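Local coordinates for cell wall surface anchor family protein (PDB 3TW0) that probably serves as the adhesive tip pilin of the group B streptococcal pilus, attaching the bacterium to its host through a magnesium-binding von Willebrand factor A-type domain, at residues T64-T69 against H103-L108; A71-G76 against Y138-T143. The protein carries 2 engineered substitutions. One frame throughout, in Å; residues are numbered along the deposited sequence.

Contact 1: residues T64-T69 against H103-L108; sequences TIFDGT and HNYSYL
The F66 and Y105 side chains run alongside each other in the same direction, their rings meeting obliquely, CD2 of F66 to CD2 of Y105 at 4.1 Å. One face of the Y105 ring receives CB of H103 over its centre, 3.4 Å above the plane. In return Y105 OH sits over the centre of the H103 imidazole, whose NE2 is hydrogen-bonded to E129. Tyrosine suits this place, giving F66 a hydrocarbon flank and the imidazole a polar tip.

F66 is the central residue of an inverse gamma turn, and its O accepts two bonds from opposite faces of its carbonyl plane: Y105 N and S106 OG, both at 2.9 Å. The S106 hydroxyl, set beside its own backbone N (chi1 -65°), also accepts from T60 N near the end of strand 55-61. In this loop of the von Willebrand A fold an Asx turn follows, D67 OD1 taking T69 N at 3.0 Å and the T69 hydroxyl OG1 at 2.6 Å. At phi 84° a G68 side chain would press on D67 O and crowd N104 CB, which glycine avoids; G68 N gives H103 O a weak bond. On D67's far side from G68, L108 CD1 rests 3.8 Å from D67 CB.

Contact 2: residues A71-G76 against Y138-T143; sequences ATVSKG and YQFGAT. With MG (magnesium ion), chain E; ACT (acetate ion), chain F.
V73 and F140 carry the apolar part of this contact. V73 CG2 lies 4.0 Å from the centroid of the F140 ring, 13° off the normal, a CH-pi contact over one face, while V73 CG1 meets CD1 of F140 at 3.6 Å. The branched valine thus puts one methyl over the face, the other on the same side but outside the CD1-CE1 rim. A71, small enough to let the ring come close to the strand, adds CB at 3.9 Å from F140 CE1. At the edge of the ring, near its plane, stands T72 N.

No hydrogen bond passes directly between the segments. The aliphatic part of K75, bent at chi2 (-74°), runs across Q139, with CD 3.3 Å from Q139 OE1 and CE 3.2 Å from Q139 O. The ammonium group bonds to D227 O, and the Q139 amide nitrogen to R135 O. A shared water donates to Q139 O at 2.8 Å and weakly accepts from K75 NZ.

Metal bonds lie at the far end of 138-143. T143 OG1 binds the magnesium ion at 2.1 Å and gives a hydrogen bond to acetate OXT; acetate O, two waters, S20 and S22 complete six ligands. This is the metal-ion-dependent adhesion site of the von Willebrand A fold, in which the acetate, likely a crystallisation additive, may mimic a ligand carboxylate.

F98 and A100 of strand 97-101, the antiparallel neighbour of strand 70-78, also touch F140, so the 138-143 loop rests on that sheet just before helix 145-159 begins.

In the fold
From the N terminus, strand 11-18 leads to the S20 and S22 loop, and the chain returns to the same parallel sheet as strand 55-61. Residues 64-69 leave that strand and enter 71-76, part of the antiparallel strand 70-78. After strand 97-101, residues 103-108 come back on 64-69, so contact 1 closes a loop that includes the antiparallel strands 70-78, 84-85 and 97-101. The chain then passes through helix 114-122 to 138-143, where contact 2 closes a longer loop. The two contacts cross rather than nest, and they touch: F66 CZ is 3.5 Å from F140 O. Together they join the edge of the parallel sheet, the antiparallel sheet and the magnesium site.

Contact 1: residues T64-T69 against H103-L108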
ATOM      1  N   THR A  64       1.117   2.049  -6.698  1.00 13.46           N
ATOM      2  CA  THR A  64       0.113   2.931  -7.235  1.00 13.60           C
ATOM      3  C   THR A  64      -0.906   2.114  -7.986  1.00 14.92           C
ATOM      4  O   THR A  64      -0.814   0.879  -8.016  1.00 14.41           O
ATOM      5  CB  THR A  64       0.734   4.033  -8.124  1.00 13.65           C
ATOM      6  OG1 THR A  64      -0.293   4.957  -8.495  1.00 13.98           O
ATOM      7  CG2 THR A  64       1.372   3.435  -9.396  1.00 14.01           C
ATOM      8  N   ILE A  65      -1.895   2.791  -8.571  1.00 15.28           N
ATOM      9  CA  ILE A  65      -2.887   2.126  -9.379  1.00 15.58           C
ATOM     10  C   ILE A  65      -2.318   1.751 -10.754  1.00 16.28           C
ATOM     11  O   ILE A  65      -1.927   2.639 -11.511  1.00 15.71           O
ATOM     12  CB  ILE A  65      -4.159   3.004  -9.606  1.00 15.49           C
ATOM     13  CG1 ILE A  65      -4.775   3.454  -8.274  1.00 16.70           C
ATOM     14  CG2 ILE A  65      -5.179   2.223 -10.416  1.00 16.74           C
ATOM     15  CD1 ILE A  65      -4.810   2.334  -7.220  1.00 11.82           C
ATOM     16  N   PHE A  66      -2.356   0.459 -11.092  1.00 15.94           N
ATOM     17  CA  PHE A  66      -1.807   0.006 -12.363  1.00 17.88           C
ATOM     18  C   PHE A  66      -2.836   0.180 -13.478  1.00 18.09           C
ATOM     19  O   PHE A  66      -3.549  -0.744 -13.854  1.00 18.79           O
ATOM     20  CB  PHE A  66      -1.260  -1.435 -12.304  1.00 16.33           C
ATOM     21  CG  PHE A  66      -0.016  -1.599 -11.461  1.00 15.72           C
ATOM     22  CD1 PHE A  66       0.672  -0.506 -10.965  1.00 16.54           C
ATOM     23  CD2 PHE A  66       0.474  -2.864 -11.184  1.00 14.64           C
ATOM     24  CE1 PHE A  66       1.807  -0.668 -10.188  1.00 16.54           C
ATOM     25  CE2 PHE A  66       1.641  -3.041 -10.440  1.00 15.52           C
ATOM     26  CZ  PHE A  66       2.302  -1.949  -9.944  1.00 18.25           C
ATOM     27  N   ASP A  67      -2.879   1.389 -14.003  1.00 19.61           N
ATOM     28  CA  ASP A  67      -3.838   1.754 -15.011  1.00 20.91           C
ATOM     29  C   ASP A  67      -3.172   2.277 -16.283  1.00 20.86           C
ATOM     30  O   ASP A  67      -3.821   2.928 -17.083  1.00 22.09           O
ATOM     31  CB  ASP A  67      -4.739   2.852 -14.449  1.00 21.82           C
ATOM     32  CG  ASP A  67      -3.967   4.097 -14.100  1.00 22.89           C
ATOM     33  OD1 ASP A  67      -2.706   4.116 -14.234  1.00 23.54           O
ATOM     34  OD2 ASP A  67      -4.628   5.057 -13.662  1.00 24.36           O
ATOM     35  N   GLY A  68      -1.885   2.037 -16.464  1.00 21.19           N
ATOM     36  CA  GLY A  68      -1.230   2.429 -17.720  1.00 20.53           C
ATOM     37  C   GLY A  68      -0.766   3.876 -17.753  1.00 20.62           C
ATOM     38  O   GLY A  68      -0.288   4.353 -18.803  1.00 21.03           O
ATOM     39  N   THR A  69      -0.895   4.598 -16.639  1.00 19.78           N
ATOM     40  CA  THR A  69      -0.317   5.954 -16.573  1.00 19.97           C
ATOM     41  C   THR A  69       1.100   5.922 -16.020  1.00 20.18           C
ATOM     42  O   THR A  69       1.543   4.913 -15.464  1.00 18.96           O
ATOM     43  CB  THR A  69      -1.153   6.972 -15.765  1.00 20.26           C
ATOM     44  OG1 THR A  69      -1.457   6.418 -14.468  1.00 19.25           O
ATOM     45  CG2 THR A  69      -2.456   7.327 -16.526  1.00 21.54           C
ATOM     46  N   HIS A 103       1.886  -1.000 -16.088  1.00 20.17           N
ATOM     47  CA  HIS A 103       0.986  -1.886 -16.804  1.00 20.46           C
ATOM     48  C   HIS A 103      -0.464  -1.418 -16.601  1.00 20.18           C
ATOM     49  O   HIS A 103      -0.830  -0.943 -15.532  1.00 19.51           O
ATOM     50  CB  HIS A 103       1.062  -3.295 -16.206  1.00 20.95           C
ATOM     51  CG  HIS A 103       2.399  -3.961 -16.326  1.00 24.33           C
ATOM     52  ND1 HIS A 103       3.008  -4.210 -17.541  1.00 25.60           N
ATOM     53  CD2 HIS A 103       3.218  -4.484 -15.382  1.00 24.25           C
ATOM     54  CE1 HIS A 103       4.146  -4.847 -17.339  1.00 25.83           C
ATOM     55  NE2 HIS A 103       4.303  -5.018 -16.038  1.00 25.59           N
ATOM     56  N   ASN A 104      -1.293  -1.596 -17.616  1.00 20.22           N
ATOM     57  CA  ASN A 104      -2.727  -1.321 -17.501  1.00 19.89           C
ATOM     58  C   ASN A 104      -3.416  -2.609 -17.111  1.00 19.45           C
ATOM     59  O   ASN A 104      -3.870  -3.387 -17.959  1.00 17.58           O
ATOM     60  CB  ASN A 104      -3.314  -0.792 -18.802  1.00 20.18           C
ATOM     61  CG  ASN A 104      -4.742  -0.309 -18.641  1.00 21.42           C
ATOM     62  OD1 ASN A 104      -5.317  -0.400 -17.557  1.00 22.29           O
ATOM     63  ND2 ASN A 104      -5.295   0.279 -19.699  1.00 17.95           N
ATOM     64  N   TYR A 105      -3.480  -2.830 -15.800  1.00 19.17           N
ATOM     65  CA  TYR A 105      -4.100  -4.026 -15.281  1.00 19.11           C
ATOM     66  C   TYR A 105      -5.464  -3.669 -14.669  1.00 19.11           C
ATOM     67  O   TYR A 105      -6.036  -4.438 -13.884  1.00 18.17           O
ATOM     68  CB  TYR A 105      -3.176  -4.694 -14.245  1.00 19.08           C
ATOM     69  CG  TYR A 105      -1.923  -5.381 -14.801  1.00 19.54           C
ATOM     70  CD1 TYR A 105      -1.864  -5.874 -16.112  1.00 20.05           C
ATOM     71  CD2 TYR A 105      -0.821  -5.571 -13.986  1.00 20.31           C
ATOM     72  CE1 TYR A 105      -0.703  -6.521 -16.586  1.00 21.26           C
ATOM     73  CE2 TYR A 105       0.330  -6.195 -14.432  1.00 20.00           C
ATOM     74  CZ  TYR A 105       0.383  -6.679 -15.722  1.00 22.16           C
ATOM     75  OH  TYR A 105       1.534  -7.307 -16.125  1.00 23.35           O
ATOM     76  N   SER A 106      -5.987  -2.503 -15.044  1.00 18.66           N
ATOM     77  CA  SER A 106      -7.225  -2.010 -14.438  1.00 17.73           C
ATOM     78  C   SER A 106      -8.365  -1.825 -15.459  1.00 17.91           C
ATOM     79  O   SER A 106      -8.129  -1.654 -16.671  1.00 15.67           O
ATOM     80  CB  SER A 106      -6.951  -0.723 -13.665  1.00 18.19           C
ATOM     81  OG  SER A 106      -6.089  -0.992 -12.552  1.00 18.83           O
ATOM     82  N   TYR A 107      -9.595  -1.908 -14.948  1.00 17.48           N
ATOM     83  CA  TYR A 107     -10.778  -1.436 -15.659  1.00 18.04           C
ATOM     84  C   TYR A 107     -11.609  -0.557 -14.729  1.00 17.71           C
ATOM     85  O   TYR A 107     -12.308  -1.054 -13.853  1.00 17.85           O
ATOM     86  CB  TYR A 107     -11.612  -2.581 -16.227  1.00 18.04           C
ATOM     87  CG  TYR A 107     -12.419  -2.128 -17.405  1.00 18.71           C
ATOM     88  CD1 TYR A 107     -11.907  -2.257 -18.700  1.00 21.48           C
ATOM     89  CD2 TYR A 107     -13.660  -1.514 -17.241  1.00 20.79           C
ATOM     90  CE1 TYR A 107     -12.607  -1.821 -19.787  1.00 20.03           C
ATOM     91  CE2 TYR A 107     -14.379  -1.055 -18.348  1.00 20.59           C
ATOM     92  CZ  TYR A 107     -13.827  -1.223 -19.618  1.00 20.36           C
ATOM     93  OH  TYR A 107     -14.494  -0.802 -20.740  1.00 22.65           O
ATOM     94  N   LEU A 108     -11.542   0.752 -14.957  1.00 17.97           N
ATOM     95  CA  LEU A 108     -11.902   1.739 -13.939  1.00 17.90           C
ATOM     96  C   LEU A 108     -13.337   2.265 -14.046  1.00 18.70           C
ATOM     97  O   LEU A 108     -13.747   3.109 -13.252  1.00 18.85           O
ATOM     98  CB  LEU A 108     -10.885   2.890 -13.935  1.00 17.40           C
ATOM     99  CG  LEU A 108      -9.432   2.501 -13.584  1.00 16.26           C
ATOM    100  CD1 LEU A 108      -8.421   3.654 -13.849  1.00 13.65           C
ATOM    101  CD2 LEU A 108      -9.369   2.074 -12.117  1.00 13.09           C
TER

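Contact 2: residues A71-G76 against Y138-T143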
ATOM      1  N   ALA A  71       3.890   6.942 -13.381  1.00 19.71           N
ATOM      2  CA  ALA A  71       3.941   7.179 -11.948  1.00 19.48           C
ATOM      3  C   ALA A  71       5.392   7.370 -11.518  1.00 18.81           C
ATOM      4  O   ALA A  71       6.322   6.913 -12.225  1.00 19.44           O
ATOM      5  CB  ALA A  71       3.305   5.985 -11.200  1.00 19.13           C
ATOM      6  N   THR A  72       5.575   7.998 -10.357  1.00 17.98           N
ATOM      7  CA  THR A  72       6.900   8.239  -9.755  1.00 18.13           C
ATOM      8  C   THR A  72       6.909   7.777  -8.297  1.00 18.39           C
ATOM      9  O   THR A  72       5.919   7.930  -7.587  1.00 16.85           O
ATOM     10  CB  THR A  72       7.279   9.733  -9.840  1.00 17.74           C
ATOM     11  OG1 THR A  72       7.368  10.106 -11.221  1.00 18.27           O
ATOM     12  CG2 THR A  72       8.601   9.985  -9.221  1.00 18.41           C
ATOM     13  N   VAL A  73       8.022   7.182  -7.874  1.00 17.36           N
ATOM     14  CA  VAL A  73       8.168   6.743  -6.511  1.00 17.22           C
ATOM     15  C   VAL A  73       9.539   7.197  -6.053  1.00 17.90           C
ATOM     16  O   VAL A  73      10.410   7.462  -6.898  1.00 17.84           O
ATOM     17  CB  VAL A  73       8.026   5.189  -6.366  1.00 16.85           C
ATOM     18  CG1 VAL A  73       6.603   4.705  -6.735  1.00 14.74           C
ATOM     19  CG2 VAL A  73       9.062   4.450  -7.206  1.00 16.94           C
ATOM     20  N   SER A  74       9.735   7.289  -4.741  1.00 17.97           N
ATOM     21  CA  SER A  74      11.059   7.543  -4.186  1.00 18.02           C
ATOM     22  C   SER A  74      11.684   6.264  -3.683  1.00 18.19           C
ATOM     23  O   SER A  74      10.983   5.358  -3.172  1.00 17.77           O
ATOM     24  CB  SER A  74      11.002   8.535  -3.025  1.00 17.87           C
ATOM     25  OG  SER A  74      10.360   9.725  -3.406  1.00 17.39           O
ATOM     26  N   LYS A  75      13.011   6.196  -3.789  1.00 17.69           N
ATOM     27  CA  LYS A  75      13.755   5.040  -3.300  1.00 17.17           C
ATOM     28  C   LYS A  75      15.045   5.474  -2.617  1.00 17.44           C
ATOM     29  O   LYS A  75      15.411   6.646  -2.627  1.00 17.63           O
ATOM     30  CB  LYS A  75      14.092   4.101  -4.454  1.00 17.62           C
ATOM     31  CG  LYS A  75      12.926   3.329  -4.994  1.00 16.92           C
ATOM     32  CD  LYS A  75      12.496   2.192  -4.050  1.00 17.10           C
ATOM     33  CE  LYS A  75      11.105   1.665  -4.445  1.00 18.21           C
ATOM     34  NZ  LYS A  75      10.592   0.610  -3.480  1.00 17.47           N
ATOM     35  N   GLY A  76      15.724   4.525  -1.990  1.00 17.26           N
ATOM     36  CA  GLY A  76      17.072   4.763  -1.521  1.00 16.83           C
ATOM     37  C   GLY A  76      17.151   4.869  -0.012  1.00 17.71           C
ATOM     38  O   GLY A  76      16.156   4.647   0.700  1.00 15.86           O
ATOM     39  N   TYR A 138       9.742  -3.146 -10.890  1.00 19.93           N
ATOM     40  CA  TYR A 138       9.922  -3.729  -9.576  1.00 20.25           C
ATOM     41  C   TYR A 138       9.915  -2.638  -8.496  1.00 19.46           C
ATOM     42  O   TYR A 138       9.453  -2.891  -7.390  1.00 19.39           O
ATOM     43  CB  TYR A 138      11.250  -4.509  -9.491  1.00 20.57           C
ATOM     44  CG  TYR A 138      11.451  -5.195  -8.148  1.00 22.38           C
ATOM     45  CD1 TYR A 138      10.837  -6.422  -7.880  1.00 23.16           C
ATOM     46  CD2 TYR A 138      12.242  -4.616  -7.155  1.00 23.43           C
ATOM     47  CE1 TYR A 138      11.012  -7.050  -6.680  1.00 24.64           C
ATOM     48  CE2 TYR A 138      12.426  -5.243  -5.935  1.00 24.54           C
ATOM     49  CZ  TYR A 138      11.791  -6.456  -5.705  1.00 25.65           C
ATOM     50  OH  TYR A 138      11.948  -7.103  -4.502  1.00 27.00           O
ATOM     51  N   GLN A 139      10.420  -1.452  -8.829  1.00 18.52           N
ATOM     52  CA  GLN A 139      10.415  -0.286  -7.929  1.00 17.97           C
ATOM     53  C   GLN A 139       9.021   0.280  -7.583  1.00 17.68           C
ATOM     54  O   GLN A 139       8.892   1.108  -6.658  1.00 16.30           O
ATOM     55  CB  GLN A 139      11.229   0.865  -8.540  1.00 18.57           C
ATOM     56  CG  GLN A 139      12.651   0.510  -8.909  1.00 17.00           C
ATOM     57  CD  GLN A 139      13.396  -0.141  -7.772  1.00 17.70           C
ATOM     58  OE1 GLN A 139      13.472   0.404  -6.678  1.00 17.85           O
ATOM     59  NE2 GLN A 139      13.988  -1.306  -8.034  1.00 20.76           N
ATOM     60  N   PHE A 140       8.019  -0.124  -8.363  1.00 17.57           N
ATOM     61  CA  PHE A 140       6.618   0.280  -8.179  1.00 17.79           C
ATOM     62  C   PHE A 140       5.785  -0.826  -7.518  1.00 17.79           C
ATOM     63  O   PHE A 140       4.531  -0.802  -7.545  1.00 17.80           O
ATOM     64  CB  PHE A 140       6.017   0.707  -9.535  1.00 18.50           C
ATOM     65  CG  PHE A 140       6.673   1.922 -10.098  1.00 17.54           C
ATOM     66  CD1 PHE A 140       6.097   3.180  -9.934  1.00 20.60           C
ATOM     67  CD2 PHE A 140       7.903   1.826 -10.746  1.00 19.06           C
ATOM     68  CE1 PHE A 140       6.726   4.329 -10.429  1.00 19.91           C
ATOM     69  CE2 PHE A 140       8.552   2.977 -11.245  1.00 18.31           C
ATOM     70  CZ  PHE A 140       7.968   4.213 -11.095  1.00 20.01           C
ATOM     71  N   GLY A 141       6.491  -1.748  -6.856  1.00 17.67           N
ATOM     72  CA  GLY A 141       5.892  -2.982  -6.322  1.00 17.61           C
ATOM     73  C   GLY A 141       5.592  -2.986  -4.828  1.00 17.48           C
ATOM     74  O   GLY A 141       5.416  -4.036  -4.252  1.00 18.33           O
ATOM     75  N   ALA A 142       5.498  -1.818  -4.210  1.00 16.63           N
ATOM     76  CA  ALA A 142       5.015  -1.722  -2.798  1.00 15.60           C
ATOM     77  C   ALA A 142       3.514  -2.072  -2.658  1.00 15.37           C
ATOM     78  O   ALA A 142       2.821  -2.271  -3.632  1.00 14.75           O
ATOM     79  CB  ALA A 142       5.313  -0.323  -2.238  1.00 14.86           C
ATOM     80  N   THR A 143       3.004  -2.158  -1.428  1.00 16.00           N
ATOM     81  CA  THR A 143       1.586  -2.513  -1.219  1.00 14.54           C
ATOM     82  C   THR A 143       0.843  -1.284  -0.668  1.00 13.76           C
ATOM     83  O   THR A 143       0.699  -1.124   0.538  1.00 14.52           O
ATOM     84  CB  THR A 143       1.469  -3.747  -0.317  1.00 14.68           C
ATOM     85  OG1 THR A 143       2.409  -4.740  -0.755  1.00 15.25           O
ATOM     86  CG2 THR A 143       0.045  -4.360  -0.352  1.00 14.88           C
TER
HETATM   87 MG    MG E 701       2.802  -6.775  -1.131  1.00 20.16          MG
HETATM   88  C   ACT F 702       5.545  -5.323  -1.294  1.00 17.37           C
HETATM   89  O   ACT F 702       4.777  -6.250  -1.605  1.00 16.64           O
HETATM   90  OXT ACT F 702       5.019  -4.430  -0.594  1.00 15.99           O
HETATM   91  CH3 ACT F 702       7.000  -5.267  -1.739  1.00 17.40           C
HETATM   92  O   HOH W   1       7.465   1.856  -4.352  1.00 11.73           O
HETATM   93  O   HOH W   2       1.061  -7.452  -0.661  1.00 18.47           O
HETATM   94  O   HOH W   3       3.370  -6.897   1.004  1.00 16.47           O